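Local coordinates for anti-H(O) lectin 1 (Ulex europaeus, PDB 1FX5), which binds L-fucose and recognises the O(H) blood-group determinant as a homodimeric legume lectin that carries calcium and manganese ions, at residues I143-N148 / I194-I199; V212-S217 / H226-W231; G63-F68 / I172-S177; H56-N61 / L206-S211. All blocks are in the same frame, centred on the assembly; numbering follows the deposited sequence.

Contact 1: residues I143-N148 / I194-I199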
loop_
_atom_site.group_PDB
_atom_site.type_symbol
_atom_site.label_atom_id
_atom_site.label_comp_id
_atom_site.label_asym_id
_atom_site.label_seq_id
_atom_site.Cartn_x
_atom_site.Cartn_y
_atom_site.Cartn_z
ATOM N N ILE A 143 4.045 -8.083 28.400
ATOM C CA ILE A 143 3.533 -7.866 27.044
ATOM C C ILE A 143 1.999 -7.931 27.239
ATOM O O ILE A 143 1.490 -8.846 27.913
ATOM C CB ILE A 143 4.064 -8.829 25.900
ATOM C CG1 ILE A 143 3.227 -10.091 25.762
ATOM C CG2 ILE A 143 5.525 -9.138 26.070
ATOM C CD1 ILE A 143 3.411 -11.095 26.868
ATOM N N GLY A 144 1.284 -6.909 26.765
ATOM C CA GLY A 144 -0.156 -6.907 26.921
ATOM C C GLY A 144 -1.004 -6.460 25.749
ATOM O O GLY A 144 -0.509 -5.966 24.723
ATOM N N ILE A 145 -2.303 -6.679 25.896
ATOM C CA ILE A 145 -3.261 -6.302 24.874
ATOM C C ILE A 145 -4.108 -5.119 25.369
ATOM O O ILE A 145 -4.746 -5.200 26.424
ATOM C CB ILE A 145 -4.111 -7.523 24.462
ATOM C CG1 ILE A 145 -3.196 -8.506 23.718
ATOM C CG2 ILE A 145 -5.238 -7.094 23.546
ATOM C CD1 ILE A 145 -3.785 -9.868 23.466
ATOM N N ASP A 146 -4.031 -4.003 24.642
ATOM C CA ASP A 146 -4.771 -2.787 24.986
ATOM C C ASP A 146 -5.927 -2.516 24.046
ATOM O O ASP A 146 -5.761 -2.526 22.828
ATOM C CB ASP A 146 -3.852 -1.562 24.933
ATOM C CG ASP A 146 -2.633 -1.684 25.815
ATOM O OD1 ASP A 146 -2.557 -2.577 26.677
ATOM O OD2 ASP A 146 -1.727 -0.867 25.651
ATOM N N VAL A 147 -7.085 -2.219 24.616
ATOM C CA VAL A 147 -8.273 -1.927 23.826
ATOM C C VAL A 147 -8.797 -0.566 24.308
ATOM O O VAL A 147 -9.299 -0.451 25.442
ATOM C CB VAL A 147 -9.371 -3.036 24.018
ATOM C CG1 VAL A 147 -10.630 -2.703 23.226
ATOM C CG2 VAL A 147 -8.834 -4.383 23.568
ATOM N N ASN A 148 -8.568 0.478 23.506
ATOM C CA ASN A 148 -9.022 1.831 23.838
ATOM C C ASN A 148 -8.563 2.394 25.206
ATOM O O ASN A 148 -9.196 3.303 25.754
ATOM C CB ASN A 148 -10.561 1.878 23.763
ATOM C CG ASN A 148 -11.080 1.774 22.347
ATOM O OD1 ASN A 148 -10.411 2.185 21.409
ATOM N ND2 ASN A 148 -12.275 1.227 22.184
ATOM N N ILE A 194 7.214 -16.375 25.006
ATOM C CA ILE A 194 6.070 -15.989 25.838
ATOM C C ILE A 194 4.943 -15.549 24.918
ATOM O O ILE A 194 5.196 -15.089 23.793
ATOM C CB ILE A 194 6.356 -14.808 26.833
ATOM C CG1 ILE A 194 6.716 -13.549 26.083
ATOM C CG2 ILE A 194 7.488 -15.134 27.817
ATOM C CD1 ILE A 194 6.763 -12.369 27.001
ATOM N N SER A 195 3.701 -15.730 25.354
ATOM C CA SER A 195 2.582 -15.313 24.527
ATOM C C SER A 195 1.413 -14.839 25.362
ATOM O O SER A 195 1.277 -15.211 26.545
ATOM C CB SER A 195 2.154 -16.405 23.557
ATOM O OG SER A 195 1.745 -17.562 24.233
ATOM N N VAL A 196 0.641 -13.936 24.770
ATOM C CA VAL A 196 -0.528 -13.366 25.410
ATOM C C VAL A 196 -1.633 -13.438 24.367
ATOM O O VAL A 196 -1.393 -13.190 23.165
ATOM C CB VAL A 196 -0.271 -11.926 25.882
ATOM C CG1 VAL A 196 -0.008 -10.995 24.693
ATOM C CG2 VAL A 196 -1.436 -11.468 26.728
ATOM N N THR A 197 -2.842 -13.751 24.829
ATOM C CA THR A 197 -3.995 -13.880 23.946
ATOM C C THR A 197 -5.249 -13.255 24.488
ATOM O O THR A 197 -5.412 -13.144 25.708
ATOM C CB THR A 197 -4.360 -15.398 23.808
ATOM O OG1 THR A 197 -3.250 -16.127 23.291
ATOM C CG2 THR A 197 -5.506 -15.608 22.894
ATOM N N SER A 198 -6.148 -12.889 23.578
ATOM C CA SER A 198 -7.429 -12.306 23.936
ATOM C C SER A 198 -8.461 -12.481 22.819
ATOM O O SER A 198 -8.107 -12.716 21.653
ATOM C CB SER A 198 -7.352 -10.855 24.357
ATOM O OG SER A 198 -8.505 -10.588 25.164
ATOM N N ILE A 199 -9.742 -12.403 23.188
ATOM C CA ILE A 199 -10.834 -12.549 22.234
ATOM C C ILE A 199 -11.554 -11.213 22.219
ATOM O O ILE A 199 -12.134 -10.795 23.225
ATOM C CB ILE A 199 -11.743 -13.737 22.613
ATOM C CG1 ILE A 199 -10.865 -14.995 22.707
ATOM C CG2 ILE A 199 -12.858 -13.902 21.575
ATOM C CD1 ILE A 199 -11.568 -16.309 22.829
#
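I143 and I145 lie over I194, V196 and S198 where strand 142-147 passes strand 192-199. The two strands run in nearly the same direction, 21° apart, and their axes come within 7.1 Å. The closest CA atoms, those of I145 and S198, are 7.4 Å apart, so the backbones are layered rather than paired, and the space between them is filled by side chains. I143 and I145 carry the contact from their side, with V196 the main partner. I143 CG1 takes the crowded position between the backbone N and the carbonyl carbon (chi1 88°) and rests 3.5 Å from V196 CG1. Both methyls of I143 meet the tip of I194: CG2 and CD1 each lie 3.6 Å from I194 CD1. I145 reaches across farther along with CD1, which lies 3.8 Å from S198 CB and also meets the backbone carbonyl carbon of T197. In the legume lectin jelly roll, strand 142-147 belongs to the curved front sheet and strand 192-199 to the flat back sheet; W158 packs against both I143 and I194. I143 directly follows the manganese ligand H142, so the metal-bearing strand is seated on the back sheet here. Between these two segments the grip is one of apolar surfaces: its strength comes from shape and burial, and it supplies no directional bond to fix the alignment.

Contact 2: residues V212-S217 / H226-W231. Unlike the reference sequence in segment 212-217: S217 (reference Gly).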
loop_
_atom_site.group_PDB
_atom_site.type_symbol
_atom_site.label_atom_id
_atom_site.label_comp_id
_atom_site.label_asym_id
_atom_site.label_seq_id
_atom_site.Cartn_x
_atom_site.Cartn_y
_atom_site.Cartn_z
ATOM N N VAL A 212 -1.730 0.470 9.983
ATOM C CA VAL A 212 -1.010 -0.486 10.839
ATOM C C VAL A 212 0.398 0.110 10.976
ATOM O O VAL A 212 0.913 0.699 10.007
ATOM C CB VAL A 212 -0.905 -1.914 10.257
ATOM C CG1 VAL A 212 -2.287 -2.536 10.123
ATOM C CG2 VAL A 212 -0.163 -1.910 8.927
ATOM N N GLY A 213 1.011 -0.007 12.157
ATOM C CA GLY A 213 2.343 0.545 12.349
ATOM C C GLY A 213 2.902 0.281 13.731
ATOM O O GLY A 213 2.373 -0.558 14.467
ATOM N N PHE A 214 3.923 1.042 14.114
ATOM C CA PHE A 214 4.561 0.888 15.407
ATOM C C PHE A 214 4.766 2.245 16.080
ATOM O O PHE A 214 4.753 3.299 15.430
ATOM C CB PHE A 214 5.983 0.296 15.259
ATOM C CG PHE A 214 6.087 -0.987 14.429
ATOM C CD1 PHE A 214 6.333 -0.926 13.055
ATOM C CD2 PHE A 214 6.022 -2.240 15.036
ATOM C CE1 PHE A 214 6.515 -2.089 12.305
ATOM C CE2 PHE A 214 6.204 -3.395 14.294
ATOM C CZ PHE A 214 6.449 -3.320 12.928
ATOM N N SER A 215 5.026 2.198 17.380
ATOM C CA SER A 215 5.275 3.391 18.180
ATOM C C SER A 215 6.354 2.967 19.190
ATOM O O SER A 215 6.450 1.774 19.553
ATOM C CB SER A 215 3.994 3.907 18.882
ATOM O OG SER A 215 3.771 3.331 20.165
ATOM N N GLY A 216 7.209 3.909 19.580
ATOM C CA GLY A 216 8.263 3.624 20.531
ATOM C C GLY A 216 8.421 4.880 21.361
ATOM O O GLY A 216 8.212 5.978 20.834
ATOM N N SER A 217 8.762 4.749 22.647
ATOM C CA SER A 217 8.925 5.926 23.477
ATOM C C SER A 217 9.800 5.653 24.689
ATOM O O SER A 217 10.071 4.494 25.020
ATOM C CB SER A 217 7.562 6.504 23.896
ATOM O OG SER A 217 6.875 5.600 24.719
ATOM N N HIS A 226 14.365 1.971 20.622
ATOM C CA HIS A 226 13.694 0.730 20.217
ATOM C C HIS A 226 13.783 0.678 18.703
ATOM O O HIS A 226 13.283 1.582 18.031
ATOM C CB HIS A 226 12.237 0.764 20.717
ATOM C CG HIS A 226 12.126 0.977 22.197
ATOM N ND1 HIS A 226 12.106 2.234 22.768
ATOM C CD2 HIS A 226 12.127 0.096 23.226
ATOM C CE1 HIS A 226 12.109 2.118 24.087
ATOM N NE2 HIS A 226 12.122 0.831 24.393
ATOM N N GLU A 227 14.350 -0.414 18.181
ATOM C CA GLU A 227 14.544 -0.608 16.743
ATOM C C GLU A 227 14.002 -1.867 16.060
ATOM O O GLU A 227 14.152 -2.976 16.564
ATOM C CB GLU A 227 16.042 -0.474 16.492
ATOM C CG GLU A 227 16.515 0.911 16.888
ATOM C CD GLU A 227 17.984 1.002 17.178
ATOM O OE1 GLU A 227 18.663 1.780 16.506
ATOM O OE2 GLU A 227 18.469 0.338 18.107
ATOM N N VAL A 228 13.412 -1.677 14.886
ATOM C CA VAL A 228 12.841 -2.772 14.118
ATOM C C VAL A 228 13.747 -3.077 12.941
ATOM O O VAL A 228 14.150 -2.159 12.211
ATOM C CB VAL A 228 11.407 -2.419 13.618
ATOM C CG1 VAL A 228 10.839 -3.557 12.777
ATOM C CG2 VAL A 228 10.475 -2.142 14.814
ATOM N N LEU A 229 14.031 -4.367 12.743
ATOM C CA LEU A 229 14.898 -4.830 11.663
ATOM C C LEU A 229 14.228 -5.189 10.327
ATOM O O LEU A 229 14.833 -5.049 9.261
ATOM C CB LEU A 229 15.717 -6.027 12.155
ATOM C CG LEU A 229 16.733 -5.783 13.266
ATOM C CD1 LEU A 229 17.082 -7.101 13.896
ATOM C CD2 LEU A 229 17.978 -5.094 12.732
ATOM N N ASN A 230 13.038 -5.771 10.396
ATOM C CA ASN A 230 12.307 -6.158 9.195
ATOM C C ASN A 230 10.845 -6.222 9.562
ATOM O O ASN A 230 10.494 -6.150 10.751
ATOM C CB ASN A 230 12.776 -7.513 8.667
ATOM C CG ASN A 230 12.930 -8.544 9.763
ATOM O OD1 ASN A 230 12.005 -8.815 10.527
ATOM N ND2 ASN A 230 14.127 -9.102 9.868
ATOM N N TRP A 231 10.006 -6.454 8.565
ATOM C CA TRP A 231 8.584 -6.508 8.815
ATOM C C TRP A 231 7.845 -7.171 7.674
ATOM O O TRP A 231 8.064 -6.830 6.508
ATOM C CB TRP A 231 8.095 -5.060 8.955
ATOM C CG TRP A 231 6.659 -4.850 9.323
ATOM C CD1 TRP A 231 5.823 -5.732 9.970
ATOM C CD2 TRP A 231 5.911 -3.642 9.141
ATOM N NE1 TRP A 231 4.605 -5.134 10.205
ATOM C CE2 TRP A 231 4.632 -3.853 9.711
ATOM C CE3 TRP A 231 6.201 -2.397 8.562
ATOM C CZ2 TRP A 231 3.643 -2.859 9.719
ATOM C CZ3 TRP A 231 5.219 -1.410 8.571
ATOM C CH2 TRP A 231 3.955 -1.649 9.147
#
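F214 points the edge of its ring at the face of W231, an edge-to-face pair with centroids 4.8 Å apart and planes inclined at 60°. F214 CE1 does most of the touching: it stands 3.5 Å above the indole plane, over the centre, while CZ reaches toward the five-membered ring and lies 3.7 Å from W231 CE2. W231 CG is anti to the backbone N (chi1 -176°), and the indole beyond it presents a face to this edge. Its NE1 donates to T70 OG1, a bond that helps to fix the turn of the ring. The pair belongs to a larger aromatic cluster, since F72 meets F214 and F6 meets W231, both edge-to-face.

This is the interior of the legume lectin sandwich. Strand 209-219 lies in the curved front sheet and strand 224-236 in the flat back sheet; they follow each other in sequence, and the chain crosses from one sheet to the other between them. Their directions differ by 150°.

Aliphatic contacts flank the rings. V228 lies over a face of F214 through CG2, and its CG1 is 4.4 Å from F214 CZ. On the other segment V212 CG2 packs 4.0 Å from W231 CZ2.

Two backbone oxygens meet ring atoms. V212 O approaches the rim of the indole near its plane, 3.9 Å from W231 CH2. At the far end H226 CE1 makes a close contact, 3.3 Å from S217 O. The S217 side chain starts away from strand 224-236, and its OG is hydrogen-bonded to G104 O.

Contact 3: residues G63-F68 / I172-S177. Unlike the reference sequence in segment 63-68: L65 (reference Val).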
loop_
_atom_site.group_PDB
_atom_site.type_symbol
_atom_site.label_atom_id
_atom_site.label_comp_id
_atom_site.label_asym_id
_atom_site.label_seq_id
_atom_site.Cartn_x
_atom_site.Cartn_y
_atom_site.Cartn_z
ATOM N N GLY A 63 -20.616 -7.628 6.141
ATOM C CA GLY A 63 -20.524 -8.056 7.526
ATOM C C GLY A 63 -19.286 -8.887 7.789
ATOM O O GLY A 63 -19.115 -9.432 8.880
ATOM N N GLU A 64 -18.400 -8.959 6.799
ATOM C CA GLU A 64 -17.160 -9.727 6.926
ATOM C C GLU A 64 -16.052 -9.003 7.658
ATOM O O GLU A 64 -15.865 -7.804 7.501
ATOM C CB GLU A 64 -16.618 -10.128 5.564
ATOM C CG GLU A 64 -17.391 -11.238 4.919
ATOM C CD GLU A 64 -16.737 -11.679 3.645
ATOM O OE1 GLU A 64 -16.433 -12.889 3.540
ATOM O OE2 GLU A 64 -16.501 -10.805 2.766
ATOM N N LEU A 65 -15.229 -9.807 8.308
ATOM C CA LEU A 65 -14.096 -9.347 9.083
ATOM C C LEU A 65 -12.819 -10.029 8.543
ATOM O O LEU A 65 -12.813 -11.241 8.305
ATOM C CB LEU A 65 -14.371 -9.715 10.551
ATOM C CG LEU A 65 -13.376 -9.411 11.668
ATOM C CD1 LEU A 65 -12.956 -7.947 11.634
ATOM C CD2 LEU A 65 -14.032 -9.759 13.013
ATOM N N ALA A 66 -11.750 -9.265 8.317
ATOM C CA ALA A 66 -10.504 -9.855 7.807
ATOM C C ALA A 66 -9.594 -10.526 8.861
ATOM O O ALA A 66 -9.713 -10.277 10.055
ATOM C CB ALA A 66 -9.715 -8.801 7.031
ATOM N N SER A 67 -8.770 -11.466 8.411
ATOM C CA SER A 67 -7.835 -12.166 9.281
ATOM C C SER A 67 -6.459 -11.607 8.866
ATOM O O SER A 67 -6.288 -11.155 7.713
ATOM C CB SER A 67 -7.860 -13.666 9.000
ATOM O OG SER A 67 -9.033 -14.257 9.514
ATOM N N PHE A 68 -5.498 -11.578 9.789
ATOM C CA PHE A 68 -4.176 -11.067 9.446
ATOM C C PHE A 68 -3.076 -11.700 10.268
ATOM O O PHE A 68 -3.327 -12.324 11.318
ATOM C CB PHE A 68 -4.113 -9.517 9.535
ATOM C CG PHE A 68 -4.111 -8.951 10.957
ATOM C CD1 PHE A 68 -5.257 -8.363 11.492
ATOM C CD2 PHE A 68 -2.952 -8.964 11.736
ATOM C CE1 PHE A 68 -5.250 -7.792 12.778
ATOM C CE2 PHE A 68 -2.942 -8.403 13.011
ATOM C CZ PHE A 68 -4.091 -7.816 13.531
ATOM N N ILE A 172 2.293 -11.956 15.468
ATOM C CA ILE A 172 0.948 -11.564 15.895
ATOM C C ILE A 172 -0.074 -12.052 14.871
ATOM O O ILE A 172 0.057 -11.782 13.662
ATOM C CB ILE A 172 0.833 -10.017 16.070
ATOM C CG1 ILE A 172 1.905 -9.536 17.042
ATOM C CG2 ILE A 172 -0.542 -9.637 16.652
ATOM C CD1 ILE A 172 2.003 -8.028 17.167
ATOM N N ILE A 173 -1.128 -12.701 15.355
ATOM C CA ILE A 173 -2.171 -13.235 14.480
ATOM C C ILE A 173 -3.612 -12.924 14.901
ATOM O O ILE A 173 -3.949 -12.968 16.103
ATOM C CB ILE A 173 -2.069 -14.805 14.469
ATOM C CG1 ILE A 173 -0.718 -15.258 13.929
ATOM C CG2 ILE A 173 -3.196 -15.444 13.665
ATOM C CD1 ILE A 173 -0.382 -16.680 14.325
ATOM N N TYR A 174 -4.451 -12.558 13.941
ATOM C CA TYR A 174 -5.836 -12.290 14.275
ATOM C C TYR A 174 -6.625 -13.251 13.388
ATOM O O TYR A 174 -6.500 -13.213 12.158
ATOM C CB TYR A 174 -6.274 -10.842 14.035
ATOM C CG TYR A 174 -7.716 -10.593 14.484
ATOM C CD1 TYR A 174 -8.066 -10.588 15.841
ATOM C CD2 TYR A 174 -8.736 -10.410 13.557
ATOM C CE1 TYR A 174 -9.386 -10.415 16.257
ATOM C CE2 TYR A 174 -10.066 -10.234 13.958
ATOM C CZ TYR A 174 -10.386 -10.241 15.301
ATOM O OH TYR A 174 -11.717 -10.094 15.670
ATOM N N GLU A 175 -7.326 -14.188 14.012
ATOM C CA GLU A 175 -8.128 -15.159 13.275
ATOM C C GLU A 175 -9.584 -14.698 13.422
ATOM O O GLU A 175 -10.184 -14.850 14.490
ATOM C CB GLU A 175 -7.964 -16.549 13.862
ATOM C CG GLU A 175 -8.788 -17.562 13.112
ATOM C CD GLU A 175 -8.986 -18.841 13.891
ATOM O OE1 GLU A 175 -10.121 -19.070 14.376
ATOM O OE2 GLU A 175 -8.009 -19.612 14.023
ATOM N N ALA A 176 -10.155 -14.189 12.338
ATOM C CA ALA A 176 -11.536 -13.691 12.327
ATOM C C ALA A 176 -12.666 -14.635 12.768
ATOM O O ALA A 176 -13.592 -14.196 13.457
ATOM C CB ALA A 176 -11.868 -13.067 10.956
ATOM N N SER A 177 -12.599 -15.912 12.381
ATOM C CA SER A 177 -13.640 -16.883 12.751
ATOM C C SER A 177 -13.827 -17.028 14.260
ATOM O O SER A 177 -14.961 -17.062 14.727
ATOM C CB SER A 177 -13.415 -18.250 12.082
ATOM O OG SER A 177 -12.106 -18.737 12.349
#
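F68 and Y174 form an antiparallel hydrogen-bonded pair, F68 N donating to Y174 O at 3.0 Å and Y174 N to F68 O at 2.9 Å. On the same face of the sheet their side chains meet through a CH-pi contact: Y174 CB sits over the phenyl ring of F68, 3.7 Å from its centroid. Y174 CG is anti to the backbone N (chi1 -177°); the ring beyond it is slid away from that of F68, planes 27° apart, and the two barely overlap. One edge of the tyrosine meets the backbone of segment 63-68, with A66 O in the ring plane 3.6 Å from Y174 CD2. The L65 side chain crosses that of Y174 at about a right angle, with CD2 3.5 Å from Y174 OH, which is hydrogen-bonded to V200 O. Past the strand end, S67 OG accepts A176 N at 3.0 Å in a nearly straight bond (163°), while A176 CB closes against L65 O. The pair lies in the back sheet of the legume lectin sandwich, where strand 168-175 runs between strands 64-78 and 180-187, and strand 224-236 borders 64-78 on its other side.

Contact 4: residues H56-N61 / L206-S211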
loop_
_atom_site.group_PDB
_atom_site.type_symbol
_atom_site.label_atom_id
_atom_site.label_comp_id
_atom_site.label_asym_id
_atom_site.label_seq_id
_atom_site.Cartn_x
_atom_site.Cartn_y
_atom_site.Cartn_z
ATOM N N HIS A 56 -8.191 -2.407 4.800
ATOM C CA HIS A 56 -9.634 -2.624 4.884
ATOM C C HIS A 56 -9.739 -3.752 5.909
ATOM O O HIS A 56 -9.473 -4.906 5.574
ATOM C CB HIS A 56 -10.163 -3.092 3.523
ATOM C CG HIS A 56 -11.643 -2.914 3.337
ATOM N ND1 HIS A 56 -12.445 -2.274 4.269
ATOM C CD2 HIS A 56 -12.460 -3.282 2.329
ATOM C CE1 HIS A 56 -13.693 -2.259 3.831
ATOM N NE2 HIS A 56 -13.736 -2.863 2.657
ATOM N N ILE A 57 -10.085 -3.431 7.152
ATOM C CA ILE A 57 -10.178 -4.465 8.174
ATOM C C ILE A 57 -11.523 -5.185 8.256
ATOM O O ILE A 57 -11.585 -6.362 8.609
ATOM C CB ILE A 57 -9.651 -3.954 9.534
ATOM C CG1 ILE A 57 -9.186 -5.129 10.399
ATOM C CG2 ILE A 57 -10.714 -3.199 10.268
ATOM C CD1 ILE A 57 -7.930 -5.806 9.900
ATOM N N TRP A 58 -12.610 -4.475 8.025
ATOM C CA TRP A 58 -13.903 -5.133 8.059
ATOM C C TRP A 58 -14.779 -4.442 7.029
ATOM O O TRP A 58 -14.496 -3.310 6.622
ATOM C CB TRP A 58 -14.521 -5.274 9.456
ATOM C CG TRP A 58 -14.914 -4.027 10.126
ATOM C CD1 TRP A 58 -14.131 -3.241 10.908
ATOM C CD2 TRP A 58 -16.219 -3.448 10.148
ATOM N NE1 TRP A 58 -14.868 -2.212 11.427
ATOM C CE2 TRP A 58 -16.148 -2.313 10.980
ATOM C CE3 TRP A 58 -17.437 -3.787 9.557
ATOM C CZ2 TRP A 58 -17.265 -1.508 11.237
ATOM C CZ3 TRP A 58 -18.541 -2.992 9.815
ATOM C CH2 TRP A 58 -18.446 -1.861 10.649
ATOM N N ASN A 59 -15.779 -5.166 6.545
ATOM C CA ASN A 59 -16.699 -4.664 5.528
ATOM C C ASN A 59 -18.151 -4.495 5.979
ATOM O O ASN A 59 -18.845 -5.489 6.166
ATOM C CB ASN A 59 -16.637 -5.657 4.369
ATOM C CG ASN A 59 -17.301 -5.141 3.118
ATOM O OD1 ASN A 59 -18.206 -4.299 3.172
ATOM N ND2 ASN A 59 -16.867 -5.654 1.977
ATOM N N CYS A 60 -18.647 -3.263 6.057
ATOM C CA CYS A 60 -20.037 -3.060 6.491
ATOM C C CYS A 60 -21.109 -3.605 5.533
ATOM O O CYS A 60 -22.220 -3.925 5.956
ATOM C CB CYS A 60 -20.327 -1.582 6.796
ATOM S SG CYS A 60 -21.746 -1.308 7.933
ATOM N N ASN A 61 -20.777 -3.736 4.254
ATOM C CA ASN A 61 -21.745 -4.249 3.283
ATOM C C ASN A 61 -21.980 -5.750 3.426
ATOM O O ASN A 61 -23.122 -6.204 3.363
ATOM C CB ASN A 61 -21.318 -3.925 1.839
ATOM C CG ASN A 61 -21.411 -2.431 1.514
ATOM O OD1 ASN A 61 -21.913 -1.627 2.315
ATOM N ND2 ASN A 61 -20.924 -2.055 0.334
ATOM N N LEU A 206 -13.018 -0.933 16.036
ATOM C CA LEU A 206 -12.333 -0.178 14.976
ATOM C C LEU A 206 -13.189 0.263 13.773
ATOM O O LEU A 206 -14.258 -0.290 13.510
ATOM C CB LEU A 206 -11.176 -1.035 14.420
ATOM C CG LEU A 206 -10.077 -1.580 15.354
ATOM C CD1 LEU A 206 -9.201 -2.645 14.641
ATOM C CD2 LEU A 206 -9.235 -0.431 15.828
ATOM N N PRO A 207 -12.754 1.318 13.063
ATOM C CA PRO A 207 -13.529 1.750 11.881
ATOM C C PRO A 207 -13.233 0.722 10.743
ATOM O O PRO A 207 -12.360 -0.150 10.910
ATOM C CB PRO A 207 -12.947 3.130 11.578
ATOM C CG PRO A 207 -11.533 3.051 12.125
ATOM C CD PRO A 207 -11.677 2.266 13.397
ATOM N N GLU A 208 -13.929 0.785 9.608
ATOM C CA GLU A 208 -13.663 -0.177 8.525
ATOM C C GLU A 208 -12.249 -0.145 7.936
ATOM O O GLU A 208 -11.759 -1.173 7.437
ATOM C CB GLU A 208 -14.635 0.011 7.381
ATOM C CG GLU A 208 -16.036 -0.372 7.696
ATOM C CD GLU A 208 -16.943 0.017 6.563
ATOM O OE1 GLU A 208 -16.923 -0.679 5.514
ATOM O OE2 GLU A 208 -17.620 1.057 6.714
ATOM N N TRP A 209 -11.647 1.044 7.901
ATOM C CA TRP A 209 -10.288 1.224 7.369
ATOM C C TRP A 209 -9.372 1.739 8.477
ATOM O O TRP A 209 -9.676 2.774 9.111
ATOM C CB TRP A 209 -10.273 2.234 6.206
ATOM C CG TRP A 209 -10.986 1.784 4.963
ATOM C CD1 TRP A 209 -12.331 1.851 4.722
ATOM C CD2 TRP A 209 -10.389 1.233 3.771
ATOM N NE1 TRP A 209 -12.610 1.379 3.456
ATOM C CE2 TRP A 209 -11.438 0.999 2.848
ATOM C CE3 TRP A 209 -9.076 0.915 3.392
ATOM C CZ2 TRP A 209 -11.212 0.463 1.567
ATOM C CZ3 TRP A 209 -8.851 0.381 2.124
ATOM C CH2 TRP A 209 -9.916 0.162 1.226
ATOM N N VAL A 210 -8.253 1.044 8.691
ATOM C CA VAL A 210 -7.282 1.431 9.727
ATOM C C VAL A 210 -5.856 1.403 9.195
ATOM O O VAL A 210 -5.589 0.798 8.158
ATOM C CB VAL A 210 -7.310 0.456 10.967
ATOM C CG1 VAL A 210 -8.668 0.462 11.641
ATOM C CG2 VAL A 210 -6.942 -0.968 10.545
ATOM N N SER A 211 -4.942 2.072 9.888
ATOM C CA SER A 211 -3.534 2.079 9.471
ATOM C C SER A 211 -2.841 1.069 10.404
ATOM O O SER A 211 -3.397 0.745 11.451
ATOM C CB SER A 211 -2.924 3.462 9.699
ATOM O OG SER A 211 -2.927 3.806 11.072
#
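H56 and W209 form an antiparallel non-hydrogen-bonded pair in the front sheet of the legume lectin fold, where strand 44-59 is ending and strand 209-219 begins. E208, next to W209, touches segment 56-61 from its backbone to its carboxylate. Its CB lies 3.4 Å from W58 O. CG then passes over the centre of the W58 six-membered ring, 3.8 Å from the centroid in a CH-pi contact, as the extended chain crosses the indole at about a right angle. CD continues past the ring to C60; OE1 accepts C60 N at 3.2 Å, met from above the carboxylate plane, and OE2 packs beside C60 CB. The backbone carbonyl of E208 is also gripped: I57 N donates to E208 O at 2.8 Å, with weak additional bonds from W58 N and H56 ND1. The last of these leaves the imidazole edge while its face lies in an offset stack on W209, centroids 4.4 Å apart and planes only 7° from parallel. W209 also packs against D17 of the second subunit. W58 NE1 donates to L206 O (2.9 Å, 164°); the oxygen lies near the plane of the indole, while the N-H reaches it from above the carbonyl plane.

In the fold
Contact 2 is fully buried, whereas contacts 1, 3 and 4 are partly buried. Contacts 1 and 2 both join the front sheet to the back sheet, their centres about 17 Å apart, and both rely on side chains: aliphatic near the manganese site, mainly aromatic in the interior. Contacts 3 and 4 instead lie within sheets: contact 3 rests on a backbone pair plus a serine bond, whereas contact 4 gathers side-chain bonds and ring contacts round E208. Strand 209-219 serves contacts 2 and 4, on adjoining stretches. Contacts 3 and 4 touch, their centres about 11 Å apart, because strands 44-59 and 64-78 are neighbours: A66 N probably bonds to I57 O, and E64 O to N59 N.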